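Side-chain contacts in MAU2 chromatid cohesion factor homolog (Saccharomyces cerevisiae, PDB 4XDN), which takes part in sister chromatid cohesion by forming a complex with SCC2 that is required for cohesin to associate with chromosomes: residues Q180-G183 with V184-I188; H246-G249 with P250-A254; I299-M302 with P303-L307. One frame throughout, in Å; residues are numbered along the deposited sequence.

Interaction 1 (Q180-G183 with V184-I188); sequences QYVG and VMLCI
Gly183 O accepts the amide of Cys187 at 2.9 Å. It is the shortest of four i to i+4 backbone bonds in this run. The others join Gln180 to Val184, Tyr181 to Met185 and Val182 to Leu186, so every carbonyl from Gln180 to Gly183 is taken. The main side-chain contact is Tyr181 with Met185, one turn apart. The tyrosine has CG anti to the backbone N (chi1 156°), which turns the end of its ring back toward Met185. Met185 then passes over one face of that ring. Its CG is 4.1 Å from the centroid of the Tyr181 ring and only 24° off the normal, a CH-pi contact displaced toward the rim. The Met185 chain bends at chi2 and chi3. Its sulfur therefore sits obliquely to the ring, with SD 4.9 Å from the Tyr181 centroid, and its methyl reaches the hydroxyl, with Met185 CE 3.3 Å from Tyr181 OH. On another side of the helix Val182 and Leu186 lie alongside each other, with Val182 CG1 4.1 Å from Leu186 CD1. This pair packs against helices 126-144 and 147-165. Val184 instead meets helix 193-206, and Tyr181 also touches helix 212-228 and an apolar side chain of another protein chain. The arrangement is a Met-aromatic contact at i to i+4 spacing, on a largely buried alpha-helix of a mainly helical array.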
# COMPACT_ATOMS: atom_id res chain seq x y z
N GLN A 180 4.42 9.41 -22.12
CA GLN A 180 3.16 9.81 -21.50
C GLN A 180 3.05 9.08 -20.16
O GLN A 180 2.65 9.67 -19.16
CB GLN A 180 1.97 9.48 -22.39
CG GLN A 180 1.68 10.53 -23.45
CD GLN A 180 0.41 10.23 -24.23
OE1 GLN A 180 0.44 9.51 -25.23
NE2 GLN A 180 -0.71 10.77 -23.78
N TYR A 181 3.42 7.81 -20.16
CA TYR A 181 3.41 6.99 -18.96
C TYR A 181 4.42 7.50 -17.94
O TYR A 181 4.16 7.47 -16.74
CB TYR A 181 3.69 5.53 -19.31
CG TYR A 181 4.26 4.71 -18.18
CD1 TYR A 181 3.44 4.18 -17.19
CD2 TYR A 181 5.62 4.46 -18.10
CE1 TYR A 181 3.96 3.43 -16.16
CE2 TYR A 181 6.15 3.71 -17.08
CZ TYR A 181 5.32 3.20 -16.10
OH TYR A 181 5.85 2.45 -15.08
N VAL A 182 5.57 7.96 -18.41
CA VAL A 182 6.57 8.56 -17.54
C VAL A 182 5.99 9.80 -16.88
O VAL A 182 6.15 10.00 -15.68
CB VAL A 182 7.86 8.93 -18.31
CG1 VAL A 182 8.80 9.78 -17.44
CG2 VAL A 182 8.57 7.67 -18.78
N GLY A 183 5.31 10.62 -17.67
CA GLY A 183 4.66 11.82 -17.17
C GLY A 183 3.67 11.51 -16.06
O GLY A 183 3.66 12.18 -15.03
N VAL A 184 2.85 10.49 -16.27
CA VAL A 184 1.89 10.04 -15.26
C VAL A 184 2.61 9.71 -13.96
O VAL A 184 2.19 10.14 -12.88
CB VAL A 184 1.09 8.81 -15.74
CG1 VAL A 184 0.20 8.25 -14.62
CG2 VAL A 184 0.24 9.16 -16.95
N MET A 185 3.69 8.94 -14.06
CA MET A 185 4.43 8.53 -12.87
C MET A 185 5.01 9.74 -12.15
O MET A 185 5.13 9.73 -10.92
CB MET A 185 5.55 7.55 -13.25
CG MET A 185 5.06 6.18 -13.70
SD MET A 185 3.76 5.50 -12.64
CE MET A 185 4.21 3.78 -12.58
N LEU A 186 5.35 10.78 -12.91
CA LEU A 186 5.86 12.01 -12.31
C LEU A 186 4.74 12.77 -11.62
O LEU A 186 4.96 13.41 -10.59
CB LEU A 186 6.53 12.88 -13.38
CG LEU A 186 7.81 12.33 -14.01
CD1 LEU A 186 8.25 13.20 -15.18
CD2 LEU A 186 8.93 12.22 -12.99
N CYS A 187 3.54 12.72 -12.19
CA CYS A 187 2.39 13.36 -11.57
C CYS A 187 2.05 12.68 -10.24
O CYS A 187 1.72 13.35 -9.27
CB CYS A 187 1.17 13.33 -12.51
SG CYS A 187 1.23 14.52 -13.86
N ILE A 188 2.12 11.36 -10.21
CA ILE A 188 1.85 10.61 -8.99
C ILE A 188 2.79 11.05 -7.87
O ILE A 188 2.35 11.32 -6.76
CB ILE A 188 1.98 9.08 -9.21
CG1 ILE A 188 0.88 8.59 -10.15
CG2 ILE A 188 1.90 8.33 -7.88
CD1 ILE A 188 1.02 7.14 -10.57

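Interaction 2 (H246-G249 with P250-A254); sequences HTVG and PELYA
Val248 has an unusual chi1 of 96°, away from the staggered positions, and with it straddles the next helix turn. Both methyls lie against Leu252 CB; CG2 goes on to Leu252 CD1 and CG1 to the backbone N and CB of Tyr253. Val248 CG2 touches Leu252 CD1 at 3.6 Å, while Val248 CG1 lies 3.9 Å from Tyr253 CB. Tyr253 has CG anti to its own N (chi1 -164°); its ring leads away, with Val248 CG1 near the ring plane, beside the edge. Just after Val248 the chain changes helix at Gly249. Its phi is positive (92°), and a side chain here would collide with the carbonyl oxygen of Val248. Gly249 O accepts Tyr253 N at 3.1 Å. Pro250 follows as the first residue of the new helix, where no amide hydrogen is required. One water bridges the junction. It donates to Val248 O at 3.0 Å and to Glu251 OE1 at 3.1 Å, and it accepts Leu252 N at 3.0 Å. The water thus satisfies an amide in the first turn and ties the Glu251 carboxylate to the end of the preceding helix. Gln212 also donates to Val248 O, and Trp215 of helix 212-228 packs on the valine. The whole is a break between two consecutive helices, 245-248 and 250-266, with glycine at the N-cap and proline just after it.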
# COMPACT_ATOMS: atom_id res chain seq x y z
N HIS A 246 -2.85 -14.84 -21.61
CA HIS A 246 -1.99 -15.24 -22.71
C HIS A 246 -1.51 -14.06 -23.56
O HIS A 246 -0.61 -14.21 -24.38
CB HIS A 246 -2.71 -16.26 -23.58
CG HIS A 246 -3.03 -17.54 -22.87
ND1 HIS A 246 -4.30 -18.09 -22.86
CD2 HIS A 246 -2.26 -18.36 -22.13
CE1 HIS A 246 -4.28 -19.21 -22.15
NE2 HIS A 246 -3.05 -19.39 -21.69
N THR A 247 -2.12 -12.90 -23.36
CA THR A 247 -1.68 -11.68 -24.03
C THR A 247 -0.70 -10.93 -23.14
O THR A 247 0.25 -10.32 -23.62
CB THR A 247 -2.87 -10.75 -24.37
OG1 THR A 247 -3.74 -11.41 -25.30
CG2 THR A 247 -2.38 -9.44 -24.99
N VAL A 248 -0.94 -10.99 -21.84
CA VAL A 248 -0.23 -10.15 -20.88
C VAL A 248 0.92 -10.91 -20.21
O VAL A 248 1.87 -10.30 -19.72
CB VAL A 248 -1.21 -9.59 -19.82
CG1 VAL A 248 -1.23 -10.44 -18.54
CG2 VAL A 248 -0.89 -8.14 -19.51
N GLY A 249 0.84 -12.23 -20.20
CA GLY A 249 1.85 -13.06 -19.56
C GLY A 249 1.51 -13.36 -18.11
O GLY A 249 0.75 -12.63 -17.48
N PRO A 250 2.09 -14.44 -17.56
CA PRO A 250 1.76 -14.91 -16.21
C PRO A 250 2.17 -13.93 -15.10
O PRO A 250 1.50 -13.87 -14.07
CB PRO A 250 2.54 -16.22 -16.09
CG PRO A 250 3.65 -16.09 -17.06
CD PRO A 250 3.12 -15.28 -18.19
N GLU A 251 3.24 -13.17 -15.31
CA GLU A 251 3.68 -12.21 -14.31
C GLU A 251 2.66 -11.10 -14.11
O GLU A 251 2.20 -10.85 -13.00
CB GLU A 251 5.04 -11.61 -14.69
CG GLU A 251 6.21 -12.58 -14.56
CD GLU A 251 6.29 -13.57 -15.71
OE1 GLU A 251 6.03 -13.18 -16.87
OE2 GLU A 251 6.63 -14.74 -15.45
N LEU A 252 2.29 -10.43 -15.20
CA LEU A 252 1.34 -9.33 -15.13
C LEU A 252 -0.05 -9.80 -14.73
O LEU A 252 -0.81 -9.06 -14.11
CB LEU A 252 1.28 -8.58 -16.46
CG LEU A 252 2.53 -7.77 -16.84
CD1 LEU A 252 2.38 -7.18 -18.24
CD2 LEU A 252 2.80 -6.66 -15.83
N TYR A 253 -0.40 -11.03 -15.09
CA TYR A 253 -1.71 -11.56 -14.73
C TYR A 253 -1.79 -11.83 -13.23
O TYR A 253 -2.84 -11.67 -12.62
CB TYR A 253 -2.02 -12.84 -15.51
CG TYR A 253 -3.49 -13.20 -15.47
CD1 TYR A 253 -4.40 -12.61 -16.33
CD2 TYR A 253 -3.97 -14.14 -14.55
CE1 TYR A 253 -5.75 -12.93 -16.28
CE2 TYR A 253 -5.31 -14.47 -14.50
CZ TYR A 253 -6.19 -13.86 -15.37
OH TYR A 253 -7.53 -14.19 -15.33
N ALA A 254 -0.67 -12.24 -12.64
CA ALA A 254 -0.61 -12.42 -11.19
C ALA A 254 -0.89 -11.10 -10.50
O ALA A 254 -1.52 -11.05 -9.44
CB ALA A 254 0.74 -12.97 -10.78
O HOH W 1 3.88 -11.06 -17.67

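Interaction 3 (I299-M302 with P303-L307); sequences IKIM and PRIAL
The flat peptide groups of Met302 and Ile305 meet each other in two different ways. Met302 N approaches the Ile305 carbonyl in its plane, on a lone pair, at 3.1 Å to Ile305 O. In return Ile305 N comes to Met302 O at 2.8 Å, but from above the plane of that carbonyl, 58° out of it. This second bond closes a type II turn from Met302 to Ile305, with Pro303 and Arg304 at its corners. Pro303 CD lies 3.5 Å from Met302 CB. Farther along, Ile299 and Leu307 form an antiparallel hydrogen-bonded pair. Ile299 N lies 2.6 Å from Leu307 O, and Leu307 N is 2.9 Å from Ile299 O. The register slips by one between the two ends, and Ile301 and Met302 both face Ile305. That is a classic beta bulge. Ile305 has CG2 anti to its N and CG1 beside it. This torsion (chi1 -57°) splits the branches: CG2 lies 3.8 Å from Ile301 CB, while CG1 and CD1 lean on Met302 CB. An alanine in place of Ile305 would probably open a gap beside Ile301 CB and Met302 CB, where CG2, CG1 and CD1 had packed. Ile301 CD1 also crosses to Leu307 CD1 at 3.7 Å. These apolar groups pack on helices 170-189 and 212-228, and Leu307 also meets an apolar side chain of another protein chain. Lys300 and Ala306 lie on the other face of the hairpin. At the turn Arg304 forms a salt bridge with Glu127. The hairpin is therefore held together by backbone bonds and seated on the helices by an apolar face, with the salt bridge from Arg304 at its turn.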
# COMPACT_ATOMS: atom_id res chain seq x y z
N ILE A 299 7.86 -6.19 -21.77
CA ILE A 299 6.77 -5.75 -22.64
C ILE A 299 7.33 -5.22 -23.95
O ILE A 299 7.88 -4.12 -23.99
CB ILE A 299 5.91 -4.67 -21.97
CG1 ILE A 299 5.26 -5.22 -20.70
CG2 ILE A 299 4.83 -4.16 -22.94
CD1 ILE A 299 4.56 -4.17 -19.86
N LYS A 300 7.18 -6.00 -25.02
CA LYS A 300 7.63 -5.57 -26.34
C LYS A 300 6.56 -4.70 -26.99
O LYS A 300 5.69 -5.19 -27.71
CB LYS A 300 7.95 -6.79 -27.21
CG LYS A 300 9.07 -7.65 -26.64
CD LYS A 300 9.29 -8.92 -27.45
CE LYS A 300 10.32 -9.82 -26.79
NZ LYS A 300 10.61 -11.04 -27.59
N ILE A 301 6.62 -3.40 -26.71
CA ILE A 301 5.69 -2.43 -27.27
C ILE A 301 5.82 -2.40 -28.79
O ILE A 301 4.83 -2.45 -29.52
CB ILE A 301 5.94 -1.02 -26.69
CG1 ILE A 301 5.56 -1.00 -25.21
CG2 ILE A 301 5.15 0.04 -27.46
CD1 ILE A 301 5.99 0.26 -24.48
N MET A 302 7.06 -2.31 -29.25
CA MET A 302 7.36 -2.30 -30.68
C MET A 302 8.68 -3.00 -30.90
O MET A 302 9.44 -3.22 -29.95
CB MET A 302 7.44 -0.86 -31.21
CG MET A 302 6.35 -0.48 -32.17
SD MET A 302 6.70 1.08 -33.00
CE MET A 302 7.77 0.54 -34.32
N PRO A 303 8.97 -3.38 -32.15
CA PRO A 303 10.34 -3.76 -32.47
C PRO A 303 11.28 -2.61 -32.11
O PRO A 303 11.10 -1.49 -32.60
CB PRO A 303 10.31 -4.02 -33.97
CG PRO A 303 8.89 -4.41 -34.25
CD PRO A 303 8.06 -3.61 -33.29
N ARG A 304 12.25 -2.89 -31.24
CA ARG A 304 13.20 -1.90 -30.73
C ARG A 304 12.54 -0.93 -29.75
O ARG A 304 13.02 0.18 -29.55
CB ARG A 304 13.85 -1.11 -31.88
CG ARG A 304 14.27 -1.94 -33.10
CD ARG A 304 14.86 -3.30 -32.73
NE ARG A 304 15.75 -3.25 -31.57
CZ ARG A 304 17.06 -2.99 -31.61
NH1 ARG A 304 17.65 -2.74 -32.77
NH2 ARG A 304 17.76 -2.97 -30.49
N ILE A 305 11.44 -1.37 -29.15
CA ILE A 305 10.87 -0.69 -27.98
C ILE A 305 10.39 -1.74 -26.99
O ILE A 305 9.25 -2.20 -27.06
CB ILE A 305 9.71 0.25 -28.35
CG1 ILE A 305 10.18 1.29 -29.38
CG2 ILE A 305 9.18 0.95 -27.09
CD1 ILE A 305 9.14 2.33 -29.73
N ALA A 306 11.27 -2.12 -26.07
CA ALA A 306 10.97 -3.13 -25.07
C ALA A 306 11.14 -2.57 -23.66
O ALA A 306 12.19 -2.03 -23.31
CB ALA A 306 11.87 -4.34 -25.26
N LEU A 307 10.09 -2.70 -22.86
CA LEU A 307 10.11 -2.27 -21.47
C LEU A 307 10.17 -3.47 -20.53
O LEU A 307 9.35 -4.38 -20.62
CB LEU A 307 8.87 -1.42 -21.14
CG LEU A 307 8.99 0.09 -21.32
CD1 LEU A 307 7.63 0.75 -21.16
CD2 LEU A 307 9.96 0.66 -20.31

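Overall arrangement
The three contacts follow one another along the chain and meet around helix 212-228, which touches side chains of each. Interactions 2 and 3 are in direct contact. Their centres are 16 Å apart, and Leu252 CD1 packs on Ile299 CD1 at 4.0 Å, so the helix after the break packs against the hairpin near Ile299. Interactions 1 and 3 do not touch, with nearest atoms about 5 Å apart and centres 19 Å apart. The hairpin instead rests on an earlier part of helix 170-189, through Trp175 and Val178. Interactions 1 and 2 are farther apart, at 23 Å between centres. Both Tyr181 and Leu307 reach another protein chain, consistent with a binding surface for SCC2.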